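Local coordinates for putative phosphosugar isomerases (Salmonella typhimurium LT2, PDB 3FKJ), which is a putative phosphosugar isomerase with a sugar isomerase (SIS) domain, and probably binds phosphorylated or related carbohydrate derivatives, at residues 38-43 against 67-72; 42-47 against 84-89; 78-83 against 106-111; 90-95 against 116-121. All blocks are in the same frame, centred on the assembly; numbering follows the deposited sequence.

Interaction 1. Residues 38-43 against 67-72; sequences QNIERV and SKLAVG
Arg42 and Val43 pair in parallel register with Ala70 and Val71, as the backbone bonds show: Ala70 N donates to Glu41 O, Val43 N to Ala70 O at 3.0 Å, and Gly72 N to Val43 O at 2.7 Å. The bond from Ala70 N is the longest of the three at 3.3 Å to Glu41 O, yet nearly straight, with 173° at the hydrogen. Glu41 O also accepts from a water 2.7 Å away, so two donors grip this carbonyl where the strands begin. Ala70 CB supports the charged group of Arg42: the methyl sits over the centre of one guanidinium face, 3.4 Å from CZ. The bend of the arginine chain at its third torsion (72°) turns the flat group across the alanine. Its NH1 is bonded elsewhere, donating to Leu69 O of the second subunit, and the reverse bond occurs as well. Val43 points to the other face of the sheet from Ala70, and there Leu69, just before the strand, meets it at an angle, Val43 CG2 lying 3.7 Å from Leu69 CD2. Leu69 CD1 extends beside Ile40, running the same way as its CG2 methyl, and approaches Ile40 O to 3.4 Å. Helix 22-35 covers Ile40, and Leu62 of helix 56-65 covers Leu69. The chemistry therefore differs across the sheet: Ile40 and Leu69 pack hydrocarbon against helices, while a guanidinium flattened on a methyl reaches into the dimer interface, where its charge probably strengthens the bond to the neighbouring carbonyl.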
loop_
_atom_site.group_PDB
_atom_site.type_symbol
_atom_site.label_atom_id
_atom_site.label_comp_id
_atom_site.label_asym_id
_atom_site.label_seq_id
_atom_site.Cartn_x
_atom_site.Cartn_y
_atom_site.Cartn_z
ATOM N N GLN A 38 21.727 -20.433 2.762
ATOM C CA GLN A 38 20.774 -20.135 3.820
ATOM C C GLN A 38 19.394 -20.645 3.440
ATOM O O GLN A 38 19.184 -21.141 2.347
ATOM C CB GLN A 38 20.687 -18.617 4.034
ATOM C CG GLN A 38 20.227 -17.867 2.794
ATOM C CD GLN A 38 19.953 -16.400 3.044
ATOM O OE1 GLN A 38 20.879 -15.590 3.203
ATOM N NE2 GLN A 38 18.682 -16.044 3.054
ATOM N N ASN A 39 18.444 -20.488 4.350
ATOM C CA ASN A 39 17.031 -20.642 4.013
ATOM C C ASN A 39 16.502 -19.341 3.440
ATOM O O ASN A 39 17.064 -18.283 3.708
ATOM C CB ASN A 39 16.203 -20.978 5.257
ATOM C CG ASN A 39 16.740 -22.159 6.006
ATOM O OD1 ASN A 39 17.294 -23.085 5.412
ATOM N ND2 ASN A 39 16.587 -22.135 7.328
ATOM N N ILE A 40 15.431 -19.431 2.652
ATOM C CA ILE A 40 14.654 -18.264 2.287
ATOM C C ILE A 40 13.331 -18.353 2.986
ATOM O O ILE A 40 12.377 -18.928 2.466
ATOM C CB ILE A 40 14.466 -18.057 0.755
ATOM C CG1 ILE A 40 15.824 -17.986 0.033
ATOM C CG2 ILE A 40 13.680 -16.731 0.500
ATOM C CD1 ILE A 40 15.734 -17.911 -1.499
ATOM N N GLU A 41 13.259 -17.738 4.167
ATOM C CA GLU A 41 12.037 -17.748 4.979
ATOM C C GLU A 41 11.197 -16.487 4.811
ATOM O O GLU A 41 9.980 -16.512 5.022
ATOM C CB GLU A 41 12.401 -17.933 6.452
ATOM C CG GLU A 41 12.873 -19.333 6.777
ATOM C CD GLU A 41 13.592 -19.409 8.105
ATOM O OE1 GLU A 41 13.232 -18.685 9.049
ATOM O OE2 GLU A 41 14.555 -20.170 8.189
ATOM N N ARG A 42 11.864 -15.378 4.476
ATOM C CA ARG A 42 11.235 -14.073 4.310
ATOM C C ARG A 42 11.897 -13.368 3.148
ATOM O O ARG A 42 13.110 -13.487 2.953
ATOM C CB ARG A 42 11.390 -13.222 5.559
ATOM C CG ARG A 42 10.972 -13.900 6.833
ATOM C CD ARG A 42 10.949 -12.906 7.967
ATOM N NE ARG A 42 9.819 -11.969 7.852
ATOM C CZ ARG A 42 8.676 -12.032 8.555
ATOM N NH1 ARG A 42 8.476 -12.989 9.455
ATOM N NH2 ARG A 42 7.733 -11.112 8.356
ATOM N N VAL A 43 11.083 -12.661 2.366
ATOM C CA VAL A 43 11.543 -11.742 1.331
ATOM C C VAL A 43 11.034 -10.338 1.673
ATOM O O VAL A 43 9.890 -10.183 2.162
ATOM C CB VAL A 43 10.991 -12.170 -0.071
ATOM C CG1 VAL A 43 11.540 -11.284 -1.167
ATOM C CG2 VAL A 43 11.356 -13.606 -0.334
ATOM N N SER A 67 2.921 -20.359 0.343
ATOM C CA SER A 67 2.339 -20.708 1.639
ATOM C C SER A 67 3.262 -20.575 2.841
ATOM O O SER A 67 2.789 -20.441 3.981
ATOM C CB SER A 67 1.806 -22.158 1.607
ATOM O OG SER A 67 0.828 -22.269 0.601
ATOM N N LYS A 68 4.573 -20.634 2.618
ATOM C CA LYS A 68 5.514 -20.597 3.741
ATOM C C LYS A 68 6.161 -19.233 3.927
ATOM O O LYS A 68 6.534 -18.851 5.020
ATOM C CB LYS A 68 6.611 -21.627 3.550
ATOM C CG LYS A 68 6.149 -23.080 3.474
ATOM C CD LYS A 68 7.387 -23.966 3.204
ATOM C CE LYS A 68 7.062 -25.406 2.949
ATOM N NZ LYS A 68 8.316 -26.205 3.025
ATOM N N LEU A 69 6.282 -18.500 2.846
ATOM C CA LEU A 69 7.016 -17.252 2.842
ATOM C C LEU A 69 6.283 -16.100 3.484
ATOM O O LEU A 69 5.079 -15.925 3.284
ATOM C CB LEU A 69 7.269 -16.891 1.390
ATOM C CG LEU A 69 8.550 -16.254 0.968
ATOM C CD1 LEU A 69 9.645 -17.268 1.211
ATOM C CD2 LEU A 69 8.421 -15.896 -0.511
ATOM N N ALA A 70 7.019 -15.295 4.239
ATOM C CA ALA A 70 6.546 -13.993 4.681
ATOM C C ALA A 70 7.151 -12.981 3.695
ATOM O O ALA A 70 8.365 -12.999 3.462
ATOM C CB ALA A 70 6.988 -13.723 6.098
ATOM N N VAL A 71 6.282 -12.146 3.089
ATOM C CA VAL A 71 6.662 -11.217 2.027
ATOM C C VAL A 71 6.389 -9.760 2.431
ATOM O O VAL A 71 5.245 -9.404 2.772
ATOM C CB VAL A 71 5.965 -11.579 0.691
ATOM C CG1 VAL A 71 6.349 -10.601 -0.405
ATOM C CG2 VAL A 71 6.358 -13.015 0.295
ATOM N N GLY A 72 7.453 -8.954 2.420
ATOM C CA GLY A 72 7.422 -7.544 2.756
ATOM C C GLY A 72 7.621 -6.677 1.542
ATOM O O GLY A 72 8.172 -7.130 0.534
HETATM O O HOH W 1 8.635 -17.204 7.226
#

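Interaction 2. Residues 42-47 against 84-89; sequences RVWFVG and PKALGK
With its indole turned across the chain at chi2 -92° and CG set beside the backbone N (chi1 -79°), Trp44 carries its six-membered ring to the turn at 84-87. Three residues of 84-89 meet the indole, all at oblique incidence. Pro84 CG lies 3.8 Å from Trp44 CZ2, the two side chains running past each other in opposite directions. Ala86 contributes mainly backbone, its C being 3.7 Å from Trp44 CH2. Leu87 CD1 comes closer, 3.5 Å from Trp44 CZ3. Ala86 CB faces the arginine instead, at 3.5 Å from Arg42 CZ and above the centre of the guanidinium face not covered by Ala70. The flat cation is thus sandwiched between two methyls, which limits its tilt while NH1 bonds to Leu69 O of the second subunit. The turn itself is closed by Leu87 N to Pro84 O at 3.1 Å. Phe79 also meets the Trp44 ring, with the planes at about 55°, and Lys85 forms a salt bridge with Glu65 of the second subunit. Tryptophan and arginine on one face of a central strand thus pack under a type I beta turn, in the helix-to-strand connection of the parallel alpha/beta SIS fold.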
loop_
_atom_site.group_PDB
_atom_site.type_symbol
_atom_site.label_atom_id
_atom_site.label_comp_id
_atom_site.label_asym_id
_atom_site.label_seq_id
_atom_site.Cartn_x
_atom_site.Cartn_y
_atom_site.Cartn_z
ATOM N N ARG A 42 11.864 -15.378 4.476
ATOM C CA ARG A 42 11.235 -14.073 4.310
ATOM C C ARG A 42 11.897 -13.368 3.148
ATOM O O ARG A 42 13.110 -13.487 2.953
ATOM C CB ARG A 42 11.390 -13.222 5.559
ATOM C CG ARG A 42 10.972 -13.900 6.833
ATOM C CD ARG A 42 10.949 -12.906 7.967
ATOM N NE ARG A 42 9.819 -11.969 7.852
ATOM C CZ ARG A 42 8.676 -12.032 8.555
ATOM N NH1 ARG A 42 8.476 -12.989 9.455
ATOM N NH2 ARG A 42 7.733 -11.112 8.356
ATOM N N VAL A 43 11.083 -12.661 2.366
ATOM C CA VAL A 43 11.543 -11.742 1.331
ATOM C C VAL A 43 11.034 -10.338 1.673
ATOM O O VAL A 43 9.890 -10.183 2.162
ATOM C CB VAL A 43 10.991 -12.170 -0.071
ATOM C CG1 VAL A 43 11.540 -11.284 -1.167
ATOM C CG2 VAL A 43 11.356 -13.606 -0.334
ATOM N N TRP A 44 11.895 -9.335 1.456
ATOM C CA TRP A 44 11.469 -7.953 1.340
ATOM C C TRP A 44 11.806 -7.413 -0.018
ATOM O O TRP A 44 12.932 -7.567 -0.516
ATOM C CB TRP A 44 12.122 -7.045 2.382
ATOM C CG TRP A 44 11.515 -7.120 3.727
ATOM C CD1 TRP A 44 10.503 -6.332 4.218
ATOM C CD2 TRP A 44 11.843 -8.031 4.747
ATOM N NE1 TRP A 44 10.190 -6.706 5.482
ATOM C CE2 TRP A 44 11.022 -7.724 5.858
ATOM C CE3 TRP A 44 12.749 -9.098 4.840
ATOM C CZ2 TRP A 44 11.082 -8.441 7.068
ATOM C CZ3 TRP A 44 12.840 -9.786 6.057
ATOM C CH2 TRP A 44 11.987 -9.466 7.143
ATOM N N PHE A 45 10.809 -6.788 -0.611
ATOM C CA PHE A 45 10.977 -5.869 -1.725
ATOM C C PHE A 45 11.134 -4.441 -1.210
ATOM O O PHE A 45 10.248 -3.911 -0.540
ATOM C CB PHE A 45 9.779 -5.957 -2.626
ATOM C CG PHE A 45 9.617 -7.294 -3.241
ATOM C CD1 PHE A 45 10.478 -7.703 -4.255
ATOM C CD2 PHE A 45 8.621 -8.158 -2.796
ATOM C CE1 PHE A 45 10.324 -8.952 -4.840
ATOM C CE2 PHE A 45 8.463 -9.417 -3.358
ATOM C CZ PHE A 45 9.325 -9.811 -4.397
ATOM N N VAL A 46 12.276 -3.830 -1.524
ATOM C CA VAL A 46 12.608 -2.546 -0.982
ATOM C C VAL A 46 13.082 -1.575 -2.076
ATOM O O VAL A 46 13.950 -1.865 -2.881
ATOM C CB VAL A 46 13.613 -2.671 0.200
ATOM C CG1 VAL A 46 13.777 -1.312 0.947
ATOM C CG2 VAL A 46 13.153 -3.769 1.204
ATOM N N GLY A 47 12.475 -0.406 -2.088
ATOM C CA GLY A 47 12.852 0.624 -3.015
ATOM C C GLY A 47 11.996 1.851 -2.839
ATOM O O GLY A 47 11.183 1.909 -1.917
ATOM N N PRO A 84 12.476 -3.916 10.599
ATOM C CA PRO A 84 11.770 -5.054 11.189
ATOM C C PRO A 84 12.709 -5.982 11.929
ATOM O O PRO A 84 13.761 -6.333 11.417
ATOM C CB PRO A 84 11.165 -5.784 9.970
ATOM C CG PRO A 84 11.685 -5.159 8.807
ATOM C CD PRO A 84 12.282 -3.847 9.140
ATOM N N LYS A 85 12.327 -6.382 13.130
ATOM C CA LYS A 85 13.126 -7.343 13.873
ATOM C C LYS A 85 13.144 -8.680 13.182
ATOM O O LYS A 85 14.023 -9.466 13.430
ATOM C CB LYS A 85 12.624 -7.475 15.303
ATOM C CG LYS A 85 12.963 -6.260 16.140
ATOM C CD LYS A 85 12.521 -6.427 17.571
ATOM C CE LYS A 85 12.926 -5.200 18.376
ATOM N NZ LYS A 85 12.479 -5.245 19.799
ATOM N N ALA A 86 12.193 -8.935 12.284
ATOM C CA ALA A 86 12.171 -10.201 11.532
ATOM C C ALA A 86 13.277 -10.311 10.509
ATOM O O ALA A 86 13.510 -11.407 10.004
ATOM C CB ALA A 86 10.832 -10.411 10.856
ATOM N N LEU A 87 13.936 -9.202 10.156
ATOM C CA LEU A 87 15.037 -9.266 9.179
ATOM C C LEU A 87 16.281 -9.980 9.747
ATOM O O LEU A 87 16.772 -9.635 10.825
ATOM C CB LEU A 87 15.398 -7.858 8.688
ATOM C CG LEU A 87 16.457 -7.749 7.582
ATOM C CD1 LEU A 87 15.924 -8.205 6.222
ATOM C CD2 LEU A 87 16.952 -6.300 7.522
ATOM N N GLY A 88 16.811 -10.951 9.012
ATOM C CA GLY A 88 18.004 -11.646 9.452
ATOM C C GLY A 88 18.561 -12.659 8.467
ATOM O O GLY A 88 18.354 -12.546 7.259
ATOM N N LYS A 89 19.255 -13.652 9.025
ATOM C CA LYS A 89 20.074 -14.622 8.297
ATOM C C LYS A 89 19.377 -15.302 7.158
ATOM O O LYS A 89 19.992 -15.526 6.123
ATOM C CB LYS A 89 20.518 -15.731 9.236
ATOM C CG LYS A 89 21.882 -15.562 9.873
ATOM C CD LYS A 89 22.078 -16.603 11.005
ATOM C CE LYS A 89 21.438 -17.980 10.686
ATOM N NZ LYS A 89 21.952 -19.089 11.558
#

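Interaction 3. Residues 78-83 against 106-111; sequences EFVHAT and VAAARV
Two helices of the alpha/beta SIS domain, 76-81 and 103-115, lie on the same side of the parallel sheet and pack closely where Ala107 and Ala108 face Phe79 and Val80, as the CA atoms of Val80 and Ala108, 5.1 Å apart, indicate. The first of the pair also reaches the dimer interface, Glu78 OE1 bonding to His246 NE2 and Gly220 N of the second subunit. Along 106-111 the first touching residue is Ala107, whose CB lies 3.8 Å from Val80 CG2. Ala108 follows and takes the closest approach: Val80 CG2 comes within 3.2 Å of Ala108 N, a tight contact of a methyl against helix backbone. That methyl stands anti to the carbonyl carbon of Val80, which directs it into the shallow surface between the two alanines. Ala108 also meets Phe79: its CB is 3.8 Å from Phe79 CD2, while Ala108 O lies in the plane of the phenyl ring at its edge, 3.6 Å from CE2. The carbonyl therefore faces the positively polarised C-H rim of the ring. Beneath, Val46 of strand 42-47 touches both Phe79 and Ala108, and Leu95 of strand 91-97 also touches Ala108, tying the helix pair to the sheet. One turn on from Ala108, Val111 directs CG1 at Thr83, the side chains meeting tip to tip. The Thr83 hydroxyl is held within its own segment: OG1 donates to Phe79 O at 2.7 Å, in the plane of that carbonyl.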
loop_
_atom_site.group_PDB
_atom_site.type_symbol
_atom_site.label_atom_id
_atom_site.label_comp_id
_atom_site.label_asym_id
_atom_site.label_seq_id
_atom_site.Cartn_x
_atom_site.Cartn_y
_atom_site.Cartn_z
ATOM N N GLU A 78 11.994 4.066 5.158
ATOM C CA GLU A 78 11.297 3.509 6.287
ATOM C C GLU A 78 11.932 2.203 6.796
ATOM O O GLU A 78 12.018 2.015 8.009
ATOM C CB GLU A 78 9.828 3.295 6.025
ATOM C CG GLU A 78 9.155 2.739 7.281
ATOM C CD GLU A 78 7.791 3.276 7.523
ATOM O OE1 GLU A 78 7.542 4.461 7.235
ATOM O OE2 GLU A 78 6.965 2.495 8.011
ATOM N N PHE A 79 12.356 1.346 5.863
ATOM C CA PHE A 79 13.084 0.101 6.127
ATOM C C PHE A 79 14.375 0.360 6.889
ATOM O O PHE A 79 14.686 -0.353 7.844
ATOM C CB PHE A 79 13.383 -0.609 4.779
ATOM C CG PHE A 79 14.045 -1.972 4.901
ATOM C CD1 PHE A 79 13.317 -3.098 5.254
ATOM C CD2 PHE A 79 15.396 -2.135 4.616
ATOM C CE1 PHE A 79 13.934 -4.365 5.312
ATOM C CE2 PHE A 79 16.000 -3.391 4.689
ATOM C CZ PHE A 79 15.264 -4.496 5.036
ATOM N N VAL A 80 15.088 1.412 6.472
ATOM C CA VAL A 80 16.328 1.860 7.120
ATOM C C VAL A 80 16.070 2.331 8.531
ATOM O O VAL A 80 16.821 1.999 9.472
ATOM C CB VAL A 80 16.968 3.007 6.327
ATOM C CG1 VAL A 80 18.059 3.748 7.130
ATOM C CG2 VAL A 80 17.523 2.492 5.040
ATOM N N HIS A 81 15.025 3.128 8.699
ATOM C CA HIS A 81 14.829 3.797 9.992
ATOM C C HIS A 81 14.056 2.976 11.044
ATOM O O HIS A 81 14.328 3.094 12.239
ATOM C CB HIS A 81 14.189 5.165 9.780
ATOM C CG HIS A 81 15.133 6.194 9.235
ATOM N ND1 HIS A 81 15.529 6.232 7.909
ATOM C CD2 HIS A 81 15.744 7.238 9.840
ATOM C CE1 HIS A 81 16.357 7.247 7.731
ATOM N NE2 HIS A 81 16.497 7.877 8.885
ATOM N N ALA A 82 13.080 2.195 10.591
ATOM C CA ALA A 82 12.279 1.312 11.434
ATOM C C ALA A 82 12.403 -0.105 10.855
ATOM O O ALA A 82 11.484 -0.684 10.243
ATOM C CB ALA A 82 10.819 1.784 11.491
ATOM N N THR A 83 13.587 -0.652 11.056
ATOM C CA THR A 83 13.935 -1.976 10.567
ATOM C C THR A 83 13.182 -3.058 11.345
ATOM O O THR A 83 13.188 -3.083 12.616
ATOM C CB THR A 83 15.470 -2.205 10.631
ATOM O OG1 THR A 83 16.112 -1.062 10.052
ATOM C CG2 THR A 83 15.849 -3.458 9.882
ATOM N N VAL A 106 20.399 2.574 -1.012
ATOM C CA VAL A 106 21.771 2.072 -0.735
ATOM C C VAL A 106 21.896 1.729 0.761
ATOM O O VAL A 106 22.424 0.680 1.102
ATOM C CB VAL A 106 22.885 3.076 -1.207
ATOM C CG1 VAL A 106 24.264 2.700 -0.691
ATOM C CG2 VAL A 106 22.927 3.152 -2.727
ATOM N N ALA A 107 21.378 2.603 1.626
ATOM C CA ALA A 107 21.361 2.400 3.092
ATOM C C ALA A 107 20.495 1.227 3.512
ATOM O O ALA A 107 20.843 0.505 4.453
ATOM C CB ALA A 107 20.903 3.683 3.828
ATOM N N ALA A 108 19.380 1.029 2.811
ATOM C CA ALA A 108 18.546 -0.183 2.982
ATOM C C ALA A 108 19.328 -1.501 2.720
ATOM O O ALA A 108 19.241 -2.460 3.509
ATOM C CB ALA A 108 17.338 -0.099 2.089
ATOM N N ALA A 109 20.076 -1.540 1.612
ATOM C CA ALA A 109 20.934 -2.664 1.262
ATOM C C ALA A 109 22.035 -2.877 2.304
ATOM O O ALA A 109 22.346 -4.009 2.632
ATOM C CB ALA A 109 21.521 -2.474 -0.110
ATOM N N ARG A 110 22.585 -1.788 2.836
ATOM C CA ARG A 110 23.609 -1.818 3.872
ATOM C C ARG A 110 23.044 -2.397 5.141
ATOM O O ARG A 110 23.613 -3.309 5.702
ATOM C CB ARG A 110 24.161 -0.410 4.147
ATOM C CG ARG A 110 25.228 -0.351 5.272
ATOM C CD ARG A 110 25.650 1.077 5.644
ATOM N NE ARG A 110 24.514 2.010 5.762
ATOM C CZ ARG A 110 23.685 2.097 6.806
ATOM N NH1 ARG A 110 23.811 1.291 7.870
ATOM N NH2 ARG A 110 22.695 2.989 6.770
ATOM N N VAL A 111 21.901 -1.890 5.578
ATOM C CA VAL A 111 21.240 -2.408 6.785
ATOM C C VAL A 111 20.890 -3.899 6.629
ATOM O O VAL A 111 21.110 -4.676 7.562
ATOM C CB VAL A 111 19.976 -1.582 7.136
ATOM C CG1 VAL A 111 19.106 -2.312 8.180
ATOM C CG2 VAL A 111 20.362 -0.174 7.587
#

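Interaction 4. Residues 90-95 against 116-121; sequences NSVVIL and GAATIG
The flat groups joining Val93 to Ala118 and Ile120 are peptide units, since no aromatic ring, side-chain amide or guanidinium takes part; mostly apolar side chains stand on both faces of the sheet they build. Val92, Ile94, Ala118 and Ile120 point to one face, Val93, Leu95 and the polar Thr119 to the other. Between them runs a ladder of backbone bonds, from Ala118 N to Ser91 O, Val93 N to Ala118 O at 2.7 Å, Ile120 N to Val93 O, and Leu95 N to Ile120 O at 2.8 Å. The first is the most bent, with 143° at the hydrogen, and the others are straighter. The axes of 91-95 and 118-121 come within 4.7 Å, their directions 19° apart, which fits the parallel pairing of a beta-alpha-beta unit, strand 91-97, helix 103-115 and strand 118-123. Gly116, in a Schellman motif with positive phi, ends that helix just before the second strand. On the isoleucine face, Ile120 CD1 reaches across to both Val92 CG1 (4.0 Å) and Ile94 CG1 (4.1 Å), lying alongside Ile94, with Ile34 of helix 22-35 above. On the face of helix 103-115, Val93 CG2 meets Ala117 CB at 3.9 Å, and Leu95 CD1 crosses toward Thr119 CB. Thr119 OG1, placed between its backbone N and carbonyl carbon (chi1 53°), bonds to Tyr133 O and Asp135 N.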
loop_
_atom_site.group_PDB
_atom_site.type_symbol
_atom_site.label_atom_id
_atom_site.label_comp_id
_atom_site.label_asym_id
_atom_site.label_seq_id
_atom_site.Cartn_x
_atom_site.Cartn_y
_atom_site.Cartn_z
ATOM N N ASN A 90 18.106 -15.650 7.378
ATOM C CA ASN A 90 17.271 -16.374 6.403
ATOM C C ASN A 90 16.247 -15.495 5.665
ATOM O O ASN A 90 15.209 -15.968 5.187
ATOM C CB ASN A 90 16.592 -17.541 7.115
ATOM C CG ASN A 90 17.602 -18.552 7.652
ATOM O OD1 ASN A 90 18.504 -19.008 6.932
ATOM N ND2 ASN A 90 17.472 -18.879 8.925
ATOM N N SER A 91 16.567 -14.207 5.577
ATOM C CA SER A 91 15.826 -13.238 4.778
ATOM C C SER A 91 16.575 -12.945 3.486
ATOM O O SER A 91 17.789 -13.048 3.428
ATOM C CB SER A 91 15.654 -11.905 5.527
ATOM O OG SER A 91 15.037 -12.058 6.795
ATOM N N VAL A 92 15.816 -12.585 2.462
ATOM C CA VAL A 92 16.323 -12.050 1.207
ATOM C C VAL A 92 15.691 -10.675 1.010
ATOM O O VAL A 92 14.473 -10.481 1.183
ATOM C CB VAL A 92 16.009 -12.979 0.012
ATOM C CG1 VAL A 92 16.396 -12.308 -1.301
ATOM C CG2 VAL A 92 16.722 -14.363 0.209
ATOM N N VAL A 93 16.533 -9.697 0.733
ATOM C CA VAL A 93 16.072 -8.325 0.511
ATOM C C VAL A 93 16.417 -7.970 -0.928
ATOM O O VAL A 93 17.571 -8.067 -1.356
ATOM C CB VAL A 93 16.661 -7.311 1.530
ATOM C CG1 VAL A 93 16.128 -5.876 1.239
ATOM C CG2 VAL A 93 16.349 -7.756 2.973
ATOM N N ILE A 94 15.387 -7.617 -1.687
ATOM C CA ILE A 94 15.537 -7.348 -3.096
ATOM C C ILE A 94 15.279 -5.873 -3.298
ATOM O O ILE A 94 14.188 -5.375 -3.004
ATOM C CB ILE A 94 14.588 -8.207 -3.965
ATOM C CG1 ILE A 94 14.717 -9.673 -3.572
ATOM C CG2 ILE A 94 14.841 -7.947 -5.486
ATOM C CD1 ILE A 94 13.707 -10.608 -4.253
ATOM N N LEU A 95 16.320 -5.183 -3.775
ATOM C CA LEU A 95 16.308 -3.736 -3.936
ATOM C C LEU A 95 16.459 -3.331 -5.416
ATOM O O LEU A 95 17.039 -4.059 -6.196
ATOM C CB LEU A 95 17.391 -3.123 -3.043
ATOM C CG LEU A 95 17.419 -3.646 -1.595
ATOM C CD1 LEU A 95 18.617 -4.556 -1.329
ATOM C CD2 LEU A 95 17.428 -2.454 -0.632
ATOM N N GLY A 116 22.393 -9.634 8.191
ATOM C CA GLY A 116 22.686 -11.001 7.752
ATOM C C GLY A 116 21.830 -11.489 6.589
ATOM O O GLY A 116 21.947 -12.635 6.180
ATOM N N ALA A 117 20.979 -10.619 6.052
ATOM C CA ALA A 117 20.116 -10.954 4.909
ATOM C C ALA A 117 20.942 -11.030 3.628
ATOM O O ALA A 117 21.958 -10.315 3.498
ATOM C CB ALA A 117 19.007 -9.921 4.756
ATOM N N ALA A 118 20.545 -11.916 2.710
ATOM C CA ALA A 118 21.026 -11.834 1.335
ATOM C C ALA A 118 20.374 -10.645 0.660
ATOM O O ALA A 118 19.161 -10.394 0.845
ATOM C CB ALA A 118 20.756 -13.100 0.559
ATOM N N THR A 119 21.170 -9.920 -0.126
ATOM C CA THR A 119 20.679 -8.770 -0.866
ATOM C C THR A 119 20.781 -9.023 -2.389
ATOM O O THR A 119 21.782 -9.496 -2.857
ATOM C CB THR A 119 21.446 -7.478 -0.474
ATOM O OG1 THR A 119 22.854 -7.703 -0.601
ATOM C CG2 THR A 119 21.137 -7.069 0.938
ATOM N N ILE A 120 19.700 -8.749 -3.126
ATOM C CA ILE A 120 19.712 -8.780 -4.601
ATOM C C ILE A 120 19.429 -7.350 -5.056
ATOM O O ILE A 120 18.380 -6.766 -4.714
ATOM C CB ILE A 120 18.636 -9.731 -5.205
ATOM C CG1 ILE A 120 18.772 -11.177 -4.675
ATOM C CG2 ILE A 120 18.690 -9.708 -6.738
ATOM C CD1 ILE A 120 17.622 -12.094 -5.083
ATOM N N GLY A 121 20.358 -6.790 -5.819
ATOM C CA GLY A 121 20.240 -5.425 -6.318
ATOM C C GLY A 121 19.939 -5.392 -7.797
ATOM O O GLY A 121 20.720 -5.933 -8.599
#

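In the fold
All four contacts lie in the SIS domain, built on or against its five-stranded parallel sheet. Interaction 1 joins edge strand 70-75 to strand 42-47, and interaction 4 joins strand 91-97 to 118-123; their centres lie about 11 Å apart, bridged by backbone pairing of 42-47 with 91-97. Interaction 2 shares Arg42 and Val43 with interaction 1; centre to centre, it is about 9 Å from it and 7 Å from interaction 4. Interaction 3, its helices over one face, is centred about 10 Å from interaction 2 and 12 Å from interaction 4. Along the chain, interaction 1 closes before 3 and 4 open, and 2 before 4; interaction 3 alternates with 2 and 4, interlocking successive strand-helix units. Interactions 1, 2 and 3 also touch the second subunit.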